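Local coordinates for malonate decarboxylase subunit alpha (Acinetobacter baumannii ATCC 17978, PDB 6MPR), which probably transfers the acyl carrier protein from its acetyl thioester to malonate, forming the malonyl thioester that malonate decarboxylase then decarboxylates, at residues A[104-107]-A[113-116]; A[162-167]-A[171-176]; A[244-249]-A[270-275]. One frame throughout, in Å; residues are numbered along the deposited sequence.

From the N terminus, contact 1 comes first: 104-107, the end of helix 100-107, meets 113-116 of strand 111-116, with five residues between them, in an N-terminal parallel sheet. In contact 2, 162-167 leaves strand 158-163 of the same sheet, turns a corner at F164 and enters a hairpin (165-166 with 172-173) of a small separate sheet; the two centres lie about 27 Å apart. Contact 3 closes a longer loop of twenty residues, joining the starts of helices 244-261 and 272-287 beside the large mixed sheet with strands 265-268 and 429-433. It sits across the chain's centre from the others, about 35 and 36 Å away between centres. The three loops run in series; none encloses or crosses another.

Contact 1 of 3, residues A[104-107]-A[113-116]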
ATOM      1  N   ASP A 104     -24.860 -14.667  10.688  1.00 13.87           N
ATOM      2  CA  ASP A 104     -25.468 -15.947  11.044  1.00 14.39           C
ATOM      3  C   ASP A 104     -24.410 -17.021  11.315  1.00 14.12           C
ATOM      4  O   ASP A 104     -24.641 -17.930  12.124  1.00 16.17           O
ATOM      5  CB  ASP A 104     -26.413 -16.430   9.938  1.00 22.52           C
ATOM      6  CG  ASP A 104     -27.626 -15.512   9.728  1.00 31.53           C
ATOM      7  OD1 ASP A 104     -27.871 -14.583  10.536  1.00 27.48           O
ATOM      8  OD2 ASP A 104     -28.341 -15.726   8.723  1.00 31.96           O
ATOM      9  N   LEU A 105     -23.241 -16.930  10.665  1.00 13.48           N
ATOM     10  CA  LEU A 105     -22.174 -17.904  10.922  1.00 16.81           C
ATOM     11  C   LEU A 105     -21.790 -17.946  12.396  1.00 18.33           C
ATOM     12  O   LEU A 105     -21.470 -19.015  12.936  1.00 14.90           O
ATOM     13  CB  LEU A 105     -20.937 -17.576  10.087  1.00 13.58           C
ATOM     14  CG  LEU A 105     -21.092 -17.657   8.575  1.00 11.86           C
ATOM     15  CD1 LEU A 105     -19.885 -17.019   7.890  1.00 14.12           C
ATOM     16  CD2 LEU A 105     -21.288 -19.121   8.138  1.00 15.16           C
ATOM     17  N   PHE A 106     -21.782 -16.789  13.055  1.00 15.49           N
ATOM     18  CA  PHE A 106     -21.393 -16.748  14.460  1.00 16.13           C
ATOM     19  C   PHE A 106     -22.536 -17.179  15.358  1.00 21.88           C
ATOM     20  O   PHE A 106     -22.330 -17.958  16.296  1.00 22.22           O
ATOM     21  CB  PHE A 106     -20.893 -15.347  14.808  1.00 14.67           C
ATOM     22  CG  PHE A 106     -19.694 -14.938  13.985  1.00 15.18           C
ATOM     23  CD1 PHE A 106     -19.852 -14.348  12.734  1.00 17.71           C
ATOM     24  CD2 PHE A 106     -18.412 -15.179  14.446  1.00 11.65           C
ATOM     25  CE1 PHE A 106     -18.744 -13.994  11.964  1.00 15.27           C
ATOM     26  CE2 PHE A 106     -17.308 -14.833  13.693  1.00 11.75           C
ATOM     27  CZ  PHE A 106     -17.475 -14.231  12.440  1.00 11.23           C
ATOM     28  N   GLU A 107     -23.749 -16.710  15.070  1.00 21.01           N
ATOM     29  CA  GLU A 107     -24.911 -17.189  15.811  1.00 21.37           C
ATOM     30  C   GLU A 107     -25.019 -18.705  15.755  1.00 25.51           C
ATOM     31  O   GLU A 107     -25.339 -19.348  16.761  1.00 23.30           O
ATOM     32  CB  GLU A 107     -26.172 -16.541  15.254  1.00 23.43           C
ATOM     33  CG  GLU A 107     -27.403 -16.766  16.094  1.00 38.60           C
ATOM     34  CD  GLU A 107     -28.578 -15.977  15.572  1.00 48.79           C
ATOM     35  OE1 GLU A 107     -28.341 -14.966  14.876  1.00 50.71           O
ATOM     36  OE2 GLU A 107     -29.733 -16.369  15.847  1.00 59.88           O
ATOM     37  N   LYS A 113     -14.133 -16.434  15.368  1.00 17.97           N
ATOM     38  CA  LYS A 113     -13.269 -15.264  15.302  1.00 15.14           C
ATOM     39  C   LYS A 113     -13.544 -14.461  14.040  1.00 16.08           C
ATOM     40  O   LYS A 113     -13.899 -15.007  12.993  1.00 11.06           O
ATOM     41  CB  LYS A 113     -11.789 -15.665  15.333  1.00 13.90           C
ATOM     42  CG  LYS A 113     -11.344 -16.381  16.576  1.00 23.33           C
ATOM     43  CD  LYS A 113      -9.843 -16.619  16.490  1.00 29.56           C
ATOM     44  CE  LYS A 113      -9.339 -17.535  17.580  1.00 37.95           C
ATOM     45  NZ  LYS A 113      -7.871 -17.734  17.411  1.00 45.69           N
ATOM     46  N   LEU A 114     -13.362 -13.151  14.139  1.00 11.30           N
ATOM     47  CA  LEU A 114     -13.587 -12.269  13.001  1.00 11.82           C
ATOM     48  C   LEU A 114     -12.506 -11.204  12.939  1.00 13.39           C
ATOM     49  O   LEU A 114     -12.258 -10.513  13.931  1.00 14.21           O
ATOM     50  CB  LEU A 114     -14.964 -11.601  13.085  1.00 13.70           C
ATOM     51  CG  LEU A 114     -15.243 -10.563  11.988  1.00 10.07           C
ATOM     52  CD1 LEU A 114     -15.334 -11.247  10.598  1.00 10.01           C
ATOM     53  CD2 LEU A 114     -16.511  -9.786  12.314  1.00 11.70           C
ATOM     54  N   ASP A 115     -11.857 -11.090  11.780  1.00 10.85           N
ATOM     55  CA  ASP A 115     -11.023  -9.945  11.429  1.00  8.22           C
ATOM     56  C   ASP A 115     -11.649  -9.296  10.208  1.00 13.81           C
ATOM     57  O   ASP A 115     -11.929  -9.987   9.222  1.00 10.76           O
ATOM     58  CB  ASP A 115      -9.578 -10.352  11.133  1.00  9.17           C
ATOM     59  CG  ASP A 115      -8.760 -10.544  12.397  1.00 17.32           C
ATOM     60  OD1 ASP A 115      -8.394  -9.535  13.044  1.00 14.02           O
ATOM     61  OD2 ASP A 115      -8.509 -11.705  12.771  1.00 16.02           O
ATOM     62  N   PHE A 116     -11.890  -7.985  10.273  1.00 12.37           N
ATOM     63  CA  PHE A 116     -12.634  -7.319   9.203  1.00 10.74           C
ATOM     64  C   PHE A 116     -12.186  -5.873   9.063  1.00 12.69           C
ATOM     65  O   PHE A 116     -11.388  -5.364   9.856  1.00 11.76           O
ATOM     66  CB  PHE A 116     -14.159  -7.390   9.425  1.00  7.70           C
ATOM     67  CG  PHE A 116     -14.682  -6.477  10.522  1.00 11.02           C
ATOM     68  CD1 PHE A 116     -14.470  -6.778  11.858  1.00 13.70           C
ATOM     69  CD2 PHE A 116     -15.424  -5.347  10.204  1.00 10.78           C
ATOM     70  CE1 PHE A 116     -14.976  -5.950  12.870  1.00 15.24           C
ATOM     71  CE2 PHE A 116     -15.923  -4.514  11.193  1.00 12.49           C
ATOM     72  CZ  PHE A 116     -15.687  -4.805  12.530  1.00 12.46           C
TER
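F106 pushes its ring against strand 111-116, its edge to the K113 carbonyl and its CZ corner on the root of L114. CE2 of F106 stands 3.5 Å from the carbonyl O of K113, which lies near the ring plane at the edge, an approach that sets the weakly positive ring hydrogens toward the oxygen. CZ of F106 reaches CB of L114 at 3.7 Å. This second approach is oblique to the ring, and the two side chains cross at about a right angle. L114 has CG anti to the backbone N (chi1 175°), and with chi2 at 67° this leaves CD1 at the margin of the touch, 4.1 Å from F106 CZ. Helix 100-107 here packs on the strand that follows it in the chain, part of the parallel sheet, as in the helix-to-strand step of a Rossmann-like alpha/beta fold. M92 of the neighbouring strand 90-94 touches both F106 and L114, while L135 touches F106, so the ring is buried among apolar groups. The strand is bound on both flanks, K113 and D115 to M92 by backbone hydrogen bonds and L114 to E136 and G138. On the helix, D104 and E107 both form salt bridges with R125.

Contact 2 of 3, residues A[162-167]-A[171-176]; sequences AGFMAD and NIYTGP
With chi1 at 69°, D167 holds its carboxylate between its backbone N and carbonyl carbon, while N171 sets its amide beside its own N (chi1 -67°), and the two groups meet across the mouth of the turn. N171 ND2 gives a nearly straight hydrogen bond of 2.9 Å to the syn side of D167 OD2, although carboxylate and amide planes are turned 69° apart. D167 OD1 takes a weak bond from N171 N and a further one from Q169 N within the turn; N171 OD1 is held by A216 N. Behind this lies a beta hairpin, strands 165-166 and 172-173, with a classic beta bulge, two residues (F164, M165) set opposite the single Y173. Y173 O accepts from both, F164 N at 2.8 Å and M165 N at 3.3 Å, and Y173 N returns a bond of 2.8 Å to M165 O. On one face of the hairpin, A166 CB meets I172 CD1 at 3.8 Å, with V222 touching both residues. F164, at the corner where the chain leaves the parallel sheet, packs CB on Y173 CD2 at 3.7 Å and turns its ring edge to T174 O. F229 meets the F164 ring edge-to-face.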
ATOM      1  N   ALA A 162     -15.920 -14.503  -5.720  1.00  8.02           N
ATOM      2  CA  ALA A 162     -16.920 -14.479  -6.783  1.00 14.60           C
ATOM      3  C   ALA A 162     -16.389 -13.820  -8.050  1.00 14.07           C
ATOM      4  O   ALA A 162     -15.585 -12.884  -7.992  1.00 14.65           O
ATOM      5  CB  ALA A 162     -18.179 -13.722  -6.339  1.00  9.49           C
ATOM      6  N   GLY A 163     -16.898 -14.287  -9.201  1.00 12.05           N
ATOM      7  CA  GLY A 163     -16.589 -13.681 -10.480  1.00 11.78           C
ATOM      8  C   GLY A 163     -17.754 -13.809 -11.446  1.00 12.91           C
ATOM      9  O   GLY A 163     -18.774 -14.433 -11.151  1.00 11.85           O
ATOM     10  N   PHE A 164     -17.594 -13.192 -12.620  1.00 12.69           N
ATOM     11  CA  PHE A 164     -18.634 -13.260 -13.644  1.00 13.91           C
ATOM     12  C   PHE A 164     -18.625 -14.604 -14.353  1.00 17.05           C
ATOM     13  O   PHE A 164     -19.680 -15.212 -14.567  1.00 13.85           O
ATOM     14  CB  PHE A 164     -18.447 -12.145 -14.674  1.00  9.78           C
ATOM     15  CG  PHE A 164     -18.912 -10.802 -14.205  1.00 17.17           C
ATOM     16  CD1 PHE A 164     -20.267 -10.498 -14.162  1.00 24.41           C
ATOM     17  CD2 PHE A 164     -17.996  -9.829 -13.824  1.00 12.48           C
ATOM     18  CE1 PHE A 164     -20.701  -9.251 -13.736  1.00 22.87           C
ATOM     19  CE2 PHE A 164     -18.426  -8.589 -13.385  1.00 13.81           C
ATOM     20  CZ  PHE A 164     -19.772  -8.293 -13.355  1.00 22.17           C
ATOM     21  N   MET A 165     -17.443 -15.074 -14.746  1.00 11.64           N
ATOM     22  CA  MET A 165     -17.369 -16.218 -15.645  1.00 14.10           C
ATOM     23  C   MET A 165     -16.116 -17.025 -15.340  1.00 15.24           C
ATOM     24  O   MET A 165     -15.084 -16.468 -14.953  1.00 14.65           O
ATOM     25  CB  MET A 165     -17.382 -15.739 -17.107  1.00 17.51           C
ATOM     26  CG  MET A 165     -17.457 -16.825 -18.138  1.00 21.18           C
ATOM     27  SD  MET A 165     -17.487 -16.115 -19.805  1.00 21.32           S
ATOM     28  CE  MET A 165     -19.259 -15.952 -20.058  1.00 19.31           C
ATOM     29  N   ALA A 166     -16.227 -18.341 -15.472  1.00 15.03           N
ATOM     30  CA  ALA A 166     -15.071 -19.221 -15.415  1.00 13.04           C
ATOM     31  C   ALA A 166     -15.117 -20.175 -16.595  1.00 13.65           C
ATOM     32  O   ALA A 166     -16.192 -20.517 -17.094  1.00 12.54           O
ATOM     33  CB  ALA A 166     -15.011 -20.035 -14.119  1.00 10.69           C
ATOM     34  N   ASP A 167     -13.938 -20.599 -17.038  1.00 13.91           N
ATOM     35  CA  ASP A 167     -13.865 -21.732 -17.943  1.00 12.38           C
ATOM     36  C   ASP A 167     -13.674 -22.995 -17.098  1.00 16.96           C
ATOM     37  O   ASP A 167     -13.646 -22.934 -15.868  1.00 15.14           O
ATOM     38  CB  ASP A 167     -12.760 -21.528 -18.977  1.00 12.62           C
ATOM     39  CG  ASP A 167     -11.356 -21.585 -18.382  1.00 22.61           C
ATOM     40  OD1 ASP A 167     -11.174 -21.970 -17.207  1.00 18.92           O
ATOM     41  OD2 ASP A 167     -10.416 -21.232 -19.116  1.00 18.06           O
ATOM     42  N   ASN A 171      -9.828 -20.531 -14.897  1.00 13.05           N
ATOM     43  CA  ASN A 171      -9.602 -19.125 -15.225  1.00 12.81           C
ATOM     44  C   ASN A 171     -10.864 -18.317 -14.926  1.00 10.03           C
ATOM     45  O   ASN A 171     -11.967 -18.732 -15.280  1.00 12.29           O
ATOM     46  CB  ASN A 171      -9.239 -18.974 -16.703  1.00 13.01           C
ATOM     47  CG  ASN A 171      -7.893 -19.579 -17.048  1.00 16.01           C
ATOM     48  OD1 ASN A 171      -6.854 -19.128 -16.556  1.00 15.88           O
ATOM     49  ND2 ASN A 171      -7.900 -20.577 -17.934  1.00 15.42           N
ATOM     50  N   ILE A 172     -10.708 -17.149 -14.288  1.00 11.01           N
ATOM     51  CA  ILE A 172     -11.846 -16.354 -13.850  1.00 15.29           C
ATOM     52  C   ILE A 172     -11.830 -15.009 -14.555  1.00 14.21           C
ATOM     53  O   ILE A 172     -10.795 -14.337 -14.620  1.00 11.63           O
ATOM     54  CB  ILE A 172     -11.869 -16.128 -12.320  1.00 11.49           C
ATOM     55  CG1 ILE A 172     -11.546 -17.415 -11.550  1.00 12.63           C
ATOM     56  CG2 ILE A 172     -13.243 -15.609 -11.908  1.00  9.41           C
ATOM     57  CD1 ILE A 172     -12.621 -18.490 -11.657  1.00 12.04           C
ATOM     58  N   TYR A 173     -12.992 -14.597 -15.036  1.00 10.16           N
ATOM     59  CA  TYR A 173     -13.234 -13.218 -15.446  1.00  9.27           C
ATOM     60  C   TYR A 173     -13.997 -12.517 -14.327  1.00 11.35           C
ATOM     61  O   TYR A 173     -15.107 -12.937 -13.980  1.00 13.48           O
ATOM     62  CB  TYR A 173     -14.018 -13.175 -16.756  1.00  9.79           C
ATOM     63  CG  TYR A 173     -14.473 -11.787 -17.149  1.00  9.75           C
ATOM     64  CD1 TYR A 173     -13.549 -10.782 -17.374  1.00 11.91           C
ATOM     65  CD2 TYR A 173     -15.826 -11.480 -17.265  1.00 11.92           C
ATOM     66  CE1 TYR A 173     -13.959  -9.501 -17.717  1.00 14.40           C
ATOM     67  CE2 TYR A 173     -16.252 -10.209 -17.607  1.00 15.03           C
ATOM     68  CZ  TYR A 173     -15.308  -9.222 -17.836  1.00 15.18           C
ATOM     69  OH  TYR A 173     -15.711  -7.950 -18.170  1.00 15.54           O
ATOM     70  N   THR A 174     -13.384 -11.484 -13.728  1.00  8.49           N
ATOM     71  CA  THR A 174     -14.042 -10.680 -12.701  1.00  8.52           C
ATOM     72  C   THR A 174     -14.443  -9.280 -13.175  1.00 13.52           C
ATOM     73  O   THR A 174     -15.318  -8.659 -12.556  1.00 13.12           O
ATOM     74  CB  THR A 174     -13.140 -10.552 -11.458  1.00  9.91           C
ATOM     75  OG1 THR A 174     -11.838 -10.077 -11.834  1.00 13.08           O
ATOM     76  CG2 THR A 174     -12.967 -11.893 -10.778  1.00 12.36           C
ATOM     77  N   GLY A 175     -13.807  -8.760 -14.228  1.00 11.71           N
ATOM     78  CA  GLY A 175     -14.297  -7.596 -14.941  1.00 14.34           C
ATOM     79  C   GLY A 175     -14.376  -6.326 -14.113  1.00 11.72           C
ATOM     80  O   GLY A 175     -13.500  -6.034 -13.283  1.00 14.60           O
ATOM     81  N   PRO A 176     -15.436  -5.539 -14.327  1.00  9.37           N
ATOM     82  CA  PRO A 176     -15.593  -4.296 -13.548  1.00  9.06           C
ATOM     83  C   PRO A 176     -15.622  -4.525 -12.050  1.00  9.13           C
ATOM     84  O   PRO A 176     -15.258  -3.621 -11.292  1.00  8.82           O
ATOM     85  CB  PRO A 176     -16.930  -3.725 -14.045  1.00 10.54           C
ATOM     86  CG  PRO A 176     -17.094  -4.321 -15.431  1.00 16.60           C
ATOM     87  CD  PRO A 176     -16.474  -5.698 -15.362  1.00 11.43           C
TER

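Contact 3 of 3, residues A[244-249]-A[270-275]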
ATOM      1  N   PRO A 244     -29.210  22.970  -0.348  1.00 23.29           N
ATOM      2  CA  PRO A 244     -28.354  24.172  -0.357  1.00 20.35           C
ATOM      3  C   PRO A 244     -27.144  24.098   0.563  1.00 21.68           C
ATOM      4  O   PRO A 244     -26.063  24.557   0.178  1.00 17.49           O
ATOM      5  CB  PRO A 244     -29.323  25.280   0.076  1.00 23.36           C
ATOM      6  CG  PRO A 244     -30.638  24.838  -0.467  1.00 28.76           C
ATOM      7  CD  PRO A 244     -30.644  23.324  -0.339  1.00 21.03           C
ATOM      8  N   VAL A 245     -27.289  23.531   1.764  1.00 19.45           N
ATOM      9  CA  VAL A 245     -26.152  23.437   2.684  1.00 22.45           C
ATOM     10  C   VAL A 245     -25.021  22.607   2.070  1.00 21.48           C
ATOM     11  O   VAL A 245     -23.834  22.914   2.258  1.00 16.08           O
ATOM     12  CB  VAL A 245     -26.604  22.874   4.052  1.00 23.62           C
ATOM     13  CG1 VAL A 245     -27.140  21.445   3.927  1.00 18.52           C
ATOM     14  CG2 VAL A 245     -25.451  22.913   5.057  1.00 27.20           C
ATOM     15  N   HIS A 246     -25.365  21.538   1.334  1.00 17.08           N
ATOM     16  CA  HIS A 246     -24.329  20.743   0.675  1.00 17.32           C
ATOM     17  C   HIS A 246     -23.613  21.567  -0.386  1.00 20.62           C
ATOM     18  O   HIS A 246     -22.389  21.473  -0.534  1.00 17.64           O
ATOM     19  CB  HIS A 246     -24.928  19.491   0.038  1.00 17.53           C
ATOM     20  CG  HIS A 246     -25.649  18.595   1.000  1.00 19.03           C
ATOM     21  ND1 HIS A 246     -26.919  18.123   0.759  1.00 20.91           N
ATOM     22  CD2 HIS A 246     -25.275  18.078   2.195  1.00 24.16           C
ATOM     23  CE1 HIS A 246     -27.301  17.355   1.764  1.00 21.68           C
ATOM     24  NE2 HIS A 246     -26.320  17.308   2.647  1.00 22.61           N
ATOM     25  N   VAL A 247     -24.370  22.367  -1.138  1.00 15.29           N
ATOM     26  CA  VAL A 247     -23.794  23.229  -2.169  1.00 18.16           C
ATOM     27  C   VAL A 247     -22.871  24.277  -1.552  1.00 15.49           C
ATOM     28  O   VAL A 247     -21.777  24.537  -2.062  1.00 15.16           O
ATOM     29  CB  VAL A 247     -24.919  23.884  -2.986  1.00 21.18           C
ATOM     30  CG1 VAL A 247     -24.354  24.903  -3.975  1.00 17.75           C
ATOM     31  CG2 VAL A 247     -25.754  22.822  -3.688  1.00 19.83           C
ATOM     32  N   LEU A 248     -23.302  24.897  -0.451  1.00 16.11           N
ATOM     33  CA  LEU A 248     -22.474  25.892   0.232  1.00 18.44           C
ATOM     34  C   LEU A 248     -21.140  25.291   0.665  1.00 15.73           C
ATOM     35  O   LEU A 248     -20.073  25.869   0.427  1.00 15.63           O
ATOM     36  CB  LEU A 248     -23.229  26.461   1.438  1.00 19.20           C
ATOM     37  CG  LEU A 248     -22.551  27.526   2.308  1.00 17.68           C
ATOM     38  CD1 LEU A 248     -22.263  28.793   1.527  1.00 21.67           C
ATOM     39  CD2 LEU A 248     -23.428  27.837   3.551  1.00 18.50           C
ATOM     40  N   MET A 249     -21.184  24.122   1.295  1.00 15.32           N
ATOM     41  CA  MET A 249     -19.952  23.477   1.736  1.00 14.99           C
ATOM     42  C   MET A 249     -19.087  23.077   0.546  1.00 16.70           C
ATOM     43  O   MET A 249     -17.856  23.184   0.605  1.00 14.53           O
ATOM     44  CB  MET A 249     -20.298  22.271   2.613  1.00 14.49           C
ATOM     45  CG  MET A 249     -20.896  22.684   3.962  1.00 15.21           C
ATOM     46  SD  MET A 249     -21.607  21.290   4.839  1.00 24.09           S
ATOM     47  CE  MET A 249     -20.136  20.397   5.298  1.00 19.69           C
ATOM     48  N   ILE A 270     -17.844   9.049  -0.445  1.00 12.41           N
ATOM     49  CA  ILE A 270     -19.150   9.225  -1.074  1.00 12.56           C
ATOM     50  C   ILE A 270     -20.138   9.844  -0.083  1.00 15.22           C
ATOM     51  O   ILE A 270     -20.233   9.422   1.079  1.00 17.22           O
ATOM     52  CB  ILE A 270     -19.661   7.886  -1.633  1.00 22.69           C
ATOM     53  CG1 ILE A 270     -21.058   8.043  -2.232  1.00 26.38           C
ATOM     54  CG2 ILE A 270     -19.684   6.810  -0.565  1.00 25.38           C
ATOM     55  CD1 ILE A 270     -21.054   8.598  -3.612  1.00 22.72           C
ATOM     56  N   GLY A 271     -20.869  10.857  -0.538  1.00 14.83           N
ATOM     57  CA  GLY A 271     -21.917  11.480   0.263  1.00 15.13           C
ATOM     58  C   GLY A 271     -22.479  12.661  -0.500  1.00 14.10           C
ATOM     59  O   GLY A 271     -21.981  13.038  -1.564  1.00 14.39           O
ATOM     60  N   PHE A 272     -23.542  13.250   0.057  1.00 15.66           N
ATOM     61  CA  PHE A 272     -24.145  14.392  -0.623  1.00 16.61           C
ATOM     62  C   PHE A 272     -23.209  15.590  -0.611  1.00 20.11           C
ATOM     63  O   PHE A 272     -23.235  16.401  -1.541  1.00 15.31           O
ATOM     64  CB  PHE A 272     -25.489  14.760   0.014  1.00 19.76           C
ATOM     65  CG  PHE A 272     -26.567  13.721  -0.194  1.00 18.54           C
ATOM     66  CD1 PHE A 272     -26.976  13.374  -1.477  1.00 17.83           C
ATOM     67  CD2 PHE A 272     -27.171  13.101   0.886  1.00 25.55           C
ATOM     68  CE1 PHE A 272     -27.966  12.436  -1.679  1.00 18.46           C
ATOM     69  CE2 PHE A 272     -28.164  12.155   0.695  1.00 25.36           C
ATOM     70  CZ  PHE A 272     -28.552  11.814  -0.591  1.00 21.67           C
ATOM     71  N   ASN A 273     -22.377  15.711   0.429  1.00 19.24           N
ATOM     72  CA  ASN A 273     -21.405  16.797   0.484  0.53 17.35           C
ATOM     73  C   ASN A 273     -20.433  16.723  -0.689  1.00 14.16           C
ATOM     74  O   ASN A 273     -20.165  17.729  -1.355  1.00 16.25           O
ATOM     75  CB  ASN A 273     -20.656  16.757   1.818  0.53 19.82           C
ATOM     76  CG  ASN A 273     -20.055  15.393   2.115  0.53 21.40           C
ATOM     77  OD1 ASN A 273     -20.591  14.352   1.717  0.53 21.36           O
ATOM     78  ND2 ASN A 273     -18.932  15.390   2.824  0.53 24.19           N
ATOM     79  N   THR A 274     -19.899  15.535  -0.963  1.00 13.72           N
ATOM     80  CA  THR A 274     -18.919  15.442  -2.044  1.00 12.03           C
ATOM     81  C   THR A 274     -19.586  15.311  -3.406  1.00 13.06           C
ATOM     82  O   THR A 274     -18.989  15.691  -4.417  1.00 11.50           O
ATOM     83  CB  THR A 274     -17.952  14.278  -1.790  1.00 16.89           C
ATOM     84  OG1 THR A 274     -18.683  13.065  -1.535  1.00 13.33           O
ATOM     85  CG2 THR A 274     -17.037  14.587  -0.599  1.00 15.71           C
ATOM     86  N   ALA A 275     -20.817  14.784  -3.460  1.00 12.06           N
ATOM     87  CA  ALA A 275     -21.549  14.770  -4.726  1.00 11.28           C
ATOM     88  C   ALA A 275     -21.800  16.191  -5.217  1.00 11.98           C
ATOM     89  O   ALA A 275     -21.683  16.477  -6.418  1.00 17.87           O
ATOM     90  CB  ALA A 275     -22.867  14.020  -4.565  1.00 14.74           C
TER
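F272 opens helix 272-287 right after G271, its N-cap residue, and sets its CB squarely over one face of the H246 imidazole. This CH-pi contact measures 3.6 Å from F272 CB to the H246 ring centroid and lies only 10° off the ring normal. Beyond CB the phenyl ring runs on past the imidazole and touches H241; the two rings stand obliquely, centroids 5.7 Å apart and planes at 32°. One residue on, N273 and H246 are the nearest CA pair of the two segments, 4.9 Å apart, and the backbone N of N273 lies 4.1 Å from H246 CD2. N273 also touches M433 of strand 429-433, as does M249 from the first helix, so both helix starts rest on the same strand of the mixed sheet. T274 turns away and bonds through OG1 to G269 O, while A275 N closes the first helical turn on G271 O. On the other helix, V245 CG1 covers the opposite face of the H246 ring, 4.2 Å above its centre. No hydrogen bond crosses between the segments: the imidazole is sandwiched by aliphatic carbons, and its ND1 accepts from the backbone N of K243, which probably leaves this nitrogen unprotonated and helps fix the ring's rotation.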